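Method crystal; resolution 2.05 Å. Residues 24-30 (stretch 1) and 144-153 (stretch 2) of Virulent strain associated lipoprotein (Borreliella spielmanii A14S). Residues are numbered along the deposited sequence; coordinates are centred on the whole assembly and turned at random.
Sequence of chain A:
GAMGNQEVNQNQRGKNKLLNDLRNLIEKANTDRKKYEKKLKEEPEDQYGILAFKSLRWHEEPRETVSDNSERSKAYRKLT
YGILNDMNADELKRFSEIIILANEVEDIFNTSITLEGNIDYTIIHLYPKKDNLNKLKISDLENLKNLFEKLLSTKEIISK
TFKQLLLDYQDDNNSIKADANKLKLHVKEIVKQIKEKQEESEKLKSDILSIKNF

Stretch 1 24-30: NLIEKAN
Stretch 2 (144-153) LKNLFEKLLS

Two helical segments of one chain, 24-30 and 144-153, pack side by side with their N-to-C directions 31° apart, axes 11.3 Å apart at closest approach; both helices extend beyond the segments at each end. Backbone torsions are helical throughout, phi from -57° to -72° and psi from -35° to -49°, with i to i+4 hydrogen bonds such as Ala29 N to Leu25 O (2.9 Å) and Leu152 N to Phe148 O (2.9 Å). The register sets Leu25 CA 8.2 Å from Glu149 CA and Ala29 CA 8.8 Å from Leu152 CA. No hydrogen bond or salt bridge joins the helices; the contact is largely apolar and modest, burying 286 Å² over both sides.

Asn24 (chi1 m) lies out of reach of the second helix. Leu25 is the centre of the contact: its CA-to-CB bond points toward helix 144-153, and its side chain (chi1 m, chi2 t) sits as a knob among Lys145, Phe148, Glu149 and Leu152, positions spaced one helical turn apart in two pairs. Leu25 CB lies 4.0 Å from Phe148 CD2, Leu25 CD1 lies 4.1 Å from Lys145 CG and 3.8 Å from Glu149 OE2, and Leu25 CD2 meets Leu152 CD1 (chi1 m, chi2 t) at 4.1 Å. Part of the socket is braced internally: Lys145, with chi1 to chi3 t and chi4 m, bridges one turn to Glu149 (chi1 m, chi2 t, chi3 -15°), its NZ donating to OE2 of Glu149 at 2.7 Å in a salt bridge. The CD1 methyl of Leu25 thus packs against a carboxylate oxygen already engaged by the lysine.

Ile26 (chi1 m, chi2 t) leaves its backbone sideways, yet its CG1 comes within 4.1 Å of Phe148 CE2, approaching the ring obliquely. Phe148 itself points toward the first helix with chi1 t and chi2 52°, a setting that carries its ring to the backbone as well as the side chains: Phe148 CE2 is 4.0 Å from Leu25 O, which lies at the ring edge, near its plane. Glu27 and Lys28 do not reach across.

At Ala29, one turn beyond Leu25, CA-to-CB again points toward the partner. Its CB lies 4.1 Å from Phe148 CZ, also at the ring edge, so the methyl meets the tip of the ring. Asn30 (chi1 t) makes no contact across. In the second helix, Ser153 (chi1 m) turns back on its own backbone, OG donating to Glu149 O at 2.8 Å.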

ATOM      1  N   ASN A  24     -20.306  -5.334  -0.137  1.00 23.25           N
ATOM      2  CA  ASN A  24     -19.391  -6.235  -0.822  1.00 24.30           C
ATOM      3  C   ASN A  24     -17.965  -5.684  -0.876  1.00 21.29           C
ATOM      4  O   ASN A  24     -16.989  -6.403  -0.636  1.00 19.52           O
ATOM      5  CB  ASN A  24     -19.896  -6.533  -2.249  1.00 26.19           C
ATOM      6  CG  ASN A  24     -20.865  -7.688  -2.247  1.00 33.80           C
ATOM      7  OD1 ASN A  24     -20.482  -8.819  -1.927  1.00 39.85           O
ATOM      8  ND2 ASN A  24     -22.121  -7.411  -2.488  1.00 39.90           N
ATOM      9  N   LEU A  25     -17.831  -4.434  -1.264  1.00 20.19           N
ATOM     10  CA  LEU A  25     -16.478  -3.808  -1.323  1.00 22.85           C
ATOM     11  C   LEU A  25     -15.744  -3.805   0.042  1.00 22.33           C
ATOM     12  O   LEU A  25     -14.556  -4.132   0.149  1.00 22.64           O
ATOM     13  CB  LEU A  25     -16.627  -2.368  -1.808  1.00 25.81           C
ATOM     14  CG  LEU A  25     -16.846  -2.187  -3.301  1.00 28.42           C
ATOM     15  CD1 LEU A  25     -17.438  -0.797  -3.627  1.00 28.89           C
ATOM     16  CD2 LEU A  25     -15.485  -2.391  -3.995  1.00 32.95           C
ATOM     17  N   ILE A  26     -16.481  -3.385   1.064  1.00 22.24           N
ATOM     18  CA  ILE A  26     -15.976  -3.222   2.412  1.00 25.59           C
ATOM     19  C   ILE A  26     -15.653  -4.592   2.989  1.00 25.75           C
ATOM     20  O   ILE A  26     -14.549  -4.818   3.539  1.00 23.20           O
ATOM     21  CB  ILE A  26     -16.959  -2.446   3.301  1.00 22.58           C
ATOM     22  CG1 ILE A  26     -17.063  -1.012   2.776  1.00 24.12           C
ATOM     23  CG2 ILE A  26     -16.576  -2.555   4.748  1.00 27.03           C
ATOM     24  CD1 ILE A  26     -18.243  -0.263   3.359  1.00 25.08           C
ATOM     25  N   GLU A  27     -16.565  -5.553   2.791  1.00 25.05           N
ATOM     26  CA  GLU A  27     -16.300  -6.878   3.328  1.00 26.15           C
ATOM     27  C   GLU A  27     -15.150  -7.518   2.617  1.00 25.88           C
ATOM     28  O   GLU A  27     -14.324  -8.177   3.238  1.00 27.62           O
ATOM     29  CB  GLU A  27     -17.600  -7.752   3.429  1.00 28.50           C
ATOM     30  CG  GLU A  27     -18.640  -7.053   4.341  1.00 36.18           C
ATOM     31  CD  GLU A  27     -19.826  -7.948   4.777  1.00 44.48           C
ATOM     32  OE1 GLU A  27     -19.562  -9.153   5.010  1.00 46.06           O
ATOM     33  OE2 GLU A  27     -21.004  -7.455   4.905  1.00 38.82           O
ATOM     34  N   LYS A  28     -15.012  -7.310   1.317  1.00 26.24           N
ATOM     35  CA  LYS A  28     -13.934  -7.922   0.595  1.00 27.67           C
ATOM     36  C   LYS A  28     -12.540  -7.282   0.923  1.00 30.58           C
ATOM     37  O   LYS A  28     -11.483  -7.967   0.991  1.00 28.89           O
ATOM     38  CB  LYS A  28     -14.240  -7.814  -0.899  1.00 37.23           C
ATOM     39  CG  LYS A  28     -13.047  -7.909  -1.860  1.00 42.26           C
ATOM     40  CD  LYS A  28     -12.421  -9.296  -1.917  1.00 51.54           C
ATOM     41  CE  LYS A  28     -11.494  -9.378  -3.118  1.00 56.99           C
ATOM     42  NZ  LYS A  28     -10.582 -10.549  -3.051  1.00 57.56           N
ATOM     43  N   ALA A  29     -12.546  -5.970   1.129  1.00 24.50           N
ATOM     44  CA  ALA A  29     -11.317  -5.245   1.540  1.00 25.45           C
ATOM     45  C   ALA A  29     -10.825  -5.713   2.926  1.00 22.66           C
ATOM     46  O   ALA A  29      -9.583  -5.854   3.163  1.00 21.38           O
ATOM     47  CB  ALA A  29     -11.589  -3.747   1.581  1.00 23.02           C
ATOM     48  N   ASN A  30     -11.789  -5.926   3.793  1.00 25.80           N
ATOM     49  CA  ASN A  30     -11.514  -6.459   5.129  1.00 29.91           C
ATOM     50  C   ASN A  30     -10.902  -7.860   5.110  1.00 30.19           C
ATOM     51  O   ASN A  30      -9.893  -8.152   5.823  1.00 29.34           O
ATOM     52  CB  ASN A  30     -12.728  -6.384   6.048  1.00 31.97           C
ATOM     53  CG  ASN A  30     -12.358  -6.677   7.505  1.00 33.59           C
ATOM     54  OD1 ASN A  30     -11.617  -5.924   8.091  1.00 34.20           O
ATOM     55  ND2 ASN A  30     -12.781  -7.813   8.027  1.00 32.30           N
ATOM     56  N   LEU A 144     -19.829   7.762  -1.393  1.00 24.29           N
ATOM     57  CA  LEU A 144     -19.017   6.877  -0.614  1.00 26.89           C
ATOM     58  C   LEU A 144     -18.475   5.738  -1.461  1.00 28.21           C
ATOM     59  O   LEU A 144     -17.272   5.378  -1.360  1.00 24.54           O
ATOM     60  CB  LEU A 144     -19.776   6.360   0.621  1.00 27.16           C
ATOM     61  CG  LEU A 144     -19.138   5.296   1.492  1.00 28.46           C
ATOM     62  CD1 LEU A 144     -17.787   5.750   2.025  1.00 29.18           C
ATOM     63  CD2 LEU A 144     -20.062   4.893   2.661  1.00 32.02           C
ATOM     64  N   LYS A 145     -19.349   5.165  -2.285  1.00 24.48           N
ATOM     65  CA  LYS A 145     -18.922   4.096  -3.152  1.00 24.59           C
ATOM     66  C   LYS A 145     -17.869   4.576  -4.153  1.00 21.98           C
ATOM     67  O   LYS A 145     -16.881   3.924  -4.345  1.00 22.49           O
ATOM     68  CB  LYS A 145     -20.097   3.451  -3.879  1.00 25.19           C
ATOM     69  CG  LYS A 145     -19.661   2.349  -4.889  1.00 27.99           C
ATOM     70  CD  LYS A 145     -20.793   2.070  -5.873  1.00 33.38           C
ATOM     71  CE  LYS A 145     -20.630   0.768  -6.656  1.00 34.84           C
ATOM     72  NZ  LYS A 145     -19.850   1.057  -7.871  1.00 36.34           N
ATOM     73  N   ASN A 146     -18.107   5.681  -4.822  1.00 24.38           N
ATOM     74  CA  ASN A 146     -17.164   6.199  -5.770  1.00 24.36           C
ATOM     75  C   ASN A 146     -15.820   6.571  -5.080  1.00 22.64           C
ATOM     76  O   ASN A 146     -14.783   6.326  -5.663  1.00 21.73           O
ATOM     77  CB  ASN A 146     -17.726   7.439  -6.449  1.00 31.19           C
ATOM     78  CG  ASN A 146     -18.928   7.132  -7.359  1.00 37.89           C
ATOM     79  OD1 ASN A 146     -19.106   6.015  -7.869  1.00 42.35           O
ATOM     80  ND2 ASN A 146     -19.753   8.137  -7.566  1.00 40.27           N
ATOM     81  N   LEU A 147     -15.858   7.179  -3.894  1.00 21.65           N
ATOM     82  CA  LEU A 147     -14.611   7.545  -3.159  1.00 22.67           C
ATOM     83  C   LEU A 147     -13.798   6.285  -2.791  1.00 22.17           C
ATOM     84  O   LEU A 147     -12.598   6.191  -3.013  1.00 20.66           O
ATOM     85  CB  LEU A 147     -14.928   8.370  -1.940  1.00 23.32           C
ATOM     86  CG  LEU A 147     -15.457   9.796  -2.191  1.00 22.63           C
ATOM     87  CD1 LEU A 147     -15.959  10.374  -0.900  1.00 25.44           C
ATOM     88  CD2 LEU A 147     -14.390  10.715  -2.721  1.00 23.42           C
ATOM     89  N   PHE A 148     -14.493   5.266  -2.321  1.00 22.24           N
ATOM     90  CA  PHE A 148     -13.828   4.043  -1.867  1.00 21.39           C
ATOM     91  C   PHE A 148     -13.203   3.286  -3.008  1.00 19.76           C
ATOM     92  O   PHE A 148     -12.057   2.782  -2.931  1.00 19.01           O
ATOM     93  CB  PHE A 148     -14.823   3.153  -1.115  1.00 21.95           C
ATOM     94  CG  PHE A 148     -14.158   2.073  -0.346  1.00 24.09           C
ATOM     95  CD1 PHE A 148     -13.116   2.373   0.549  1.00 24.88           C
ATOM     96  CD2 PHE A 148     -14.535   0.763  -0.488  1.00 26.28           C
ATOM     97  CE1 PHE A 148     -12.490   1.393   1.278  1.00 25.37           C
ATOM     98  CE2 PHE A 148     -13.946  -0.216   0.274  1.00 25.86           C
ATOM     99  CZ  PHE A 148     -12.904   0.082   1.128  1.00 27.35           C
ATOM    100  N   GLU A 149     -13.930   3.225  -4.117  1.00 20.89           N
ATOM    101  CA  GLU A 149     -13.399   2.655  -5.326  1.00 22.38           C
ATOM    102  C   GLU A 149     -12.210   3.378  -5.861  1.00 20.51           C
ATOM    103  O   GLU A 149     -11.216   2.741  -6.282  1.00 22.21           O
ATOM    104  CB  GLU A 149     -14.474   2.546  -6.435  1.00 25.44           C
ATOM    105  CG  GLU A 149     -15.521   1.556  -6.112  1.00 28.65           C
ATOM    106  CD  GLU A 149     -16.549   1.394  -7.245  1.00 39.40           C
ATOM    107  OE1 GLU A 149     -16.606   2.236  -8.135  1.00 40.19           O
ATOM    108  OE2 GLU A 149     -17.340   0.444  -7.229  1.00 37.32           O
ATOM    109  N   LYS A 150     -12.307   4.689  -5.893  1.00 23.26           N
ATOM    110  CA  LYS A 150     -11.154   5.510  -6.280  1.00 26.74           C
ATOM    111  C   LYS A 150      -9.968   5.253  -5.323  1.00 26.43           C
ATOM    112  O   LYS A 150      -8.806   5.063  -5.786  1.00 24.11           O
ATOM    113  CB  LYS A 150     -11.512   6.996  -6.274  1.00 31.61           C
ATOM    114  CG  LYS A 150     -12.375   7.420  -7.466  1.00 39.05           C
ATOM    115  CD  LYS A 150     -12.406   8.936  -7.639  1.00 43.67           C
ATOM    116  CE  LYS A 150     -13.375   9.593  -6.665  1.00 54.99           C
ATOM    117  NZ  LYS A 150     -13.495  11.096  -6.781  1.00 60.77           N
ATOM    118  N   LEU A 151     -10.245   5.211  -4.006  1.00 22.87           N
ATOM    119  CA  LEU A 151      -9.155   4.909  -3.019  1.00 21.99           C
ATOM    120  C   LEU A 151      -8.480   3.568  -3.299  1.00 23.47           C
ATOM    121  O   LEU A 151      -7.244   3.507  -3.392  1.00 22.51           O
ATOM    122  CB  LEU A 151      -9.709   4.944  -1.577  1.00 23.34           C
ATOM    123  CG  LEU A 151      -8.750   4.656  -0.425  1.00 22.20           C
ATOM    124  CD1 LEU A 151      -7.617   5.683  -0.466  1.00 24.34           C
ATOM    125  CD2 LEU A 151      -9.553   4.751   0.855  1.00 22.78           C
ATOM    126  N   LEU A 152      -9.269   2.505  -3.561  1.00 23.19           N
ATOM    127  CA  LEU A 152      -8.739   1.199  -3.876  1.00 24.20           C
ATOM    128  C   LEU A 152      -7.940   1.212  -5.185  1.00 28.10           C
ATOM    129  O   LEU A 152      -6.880   0.563  -5.301  1.00 26.25           O
ATOM    130  CB  LEU A 152      -9.857   0.123  -3.898  1.00 25.89           C
ATOM    131  CG  LEU A 152     -10.608  -0.166  -2.594  1.00 28.43           C
ATOM    132  CD1 LEU A 152     -11.712  -1.201  -2.789  1.00 30.54           C
ATOM    133  CD2 LEU A 152      -9.647  -0.626  -1.489  1.00 28.67           C
ATOM    134  N   SER A 153      -8.402   1.979  -6.190  1.00 28.30           N
ATOM    135  CA  SER A 153      -7.617   2.114  -7.434  1.00 28.18           C
ATOM    136  C   SER A 153      -6.240   2.725  -7.242  1.00 26.43           C
ATOM    137  O   SER A 153      -5.358   2.380  -8.001  1.00 25.00           O
ATOM    138  CB  SER A 153      -8.336   3.020  -8.493  1.00 28.75           C
ATOM    139  OG  SER A 153      -9.631   2.532  -8.592  1.00 38.73           O
TER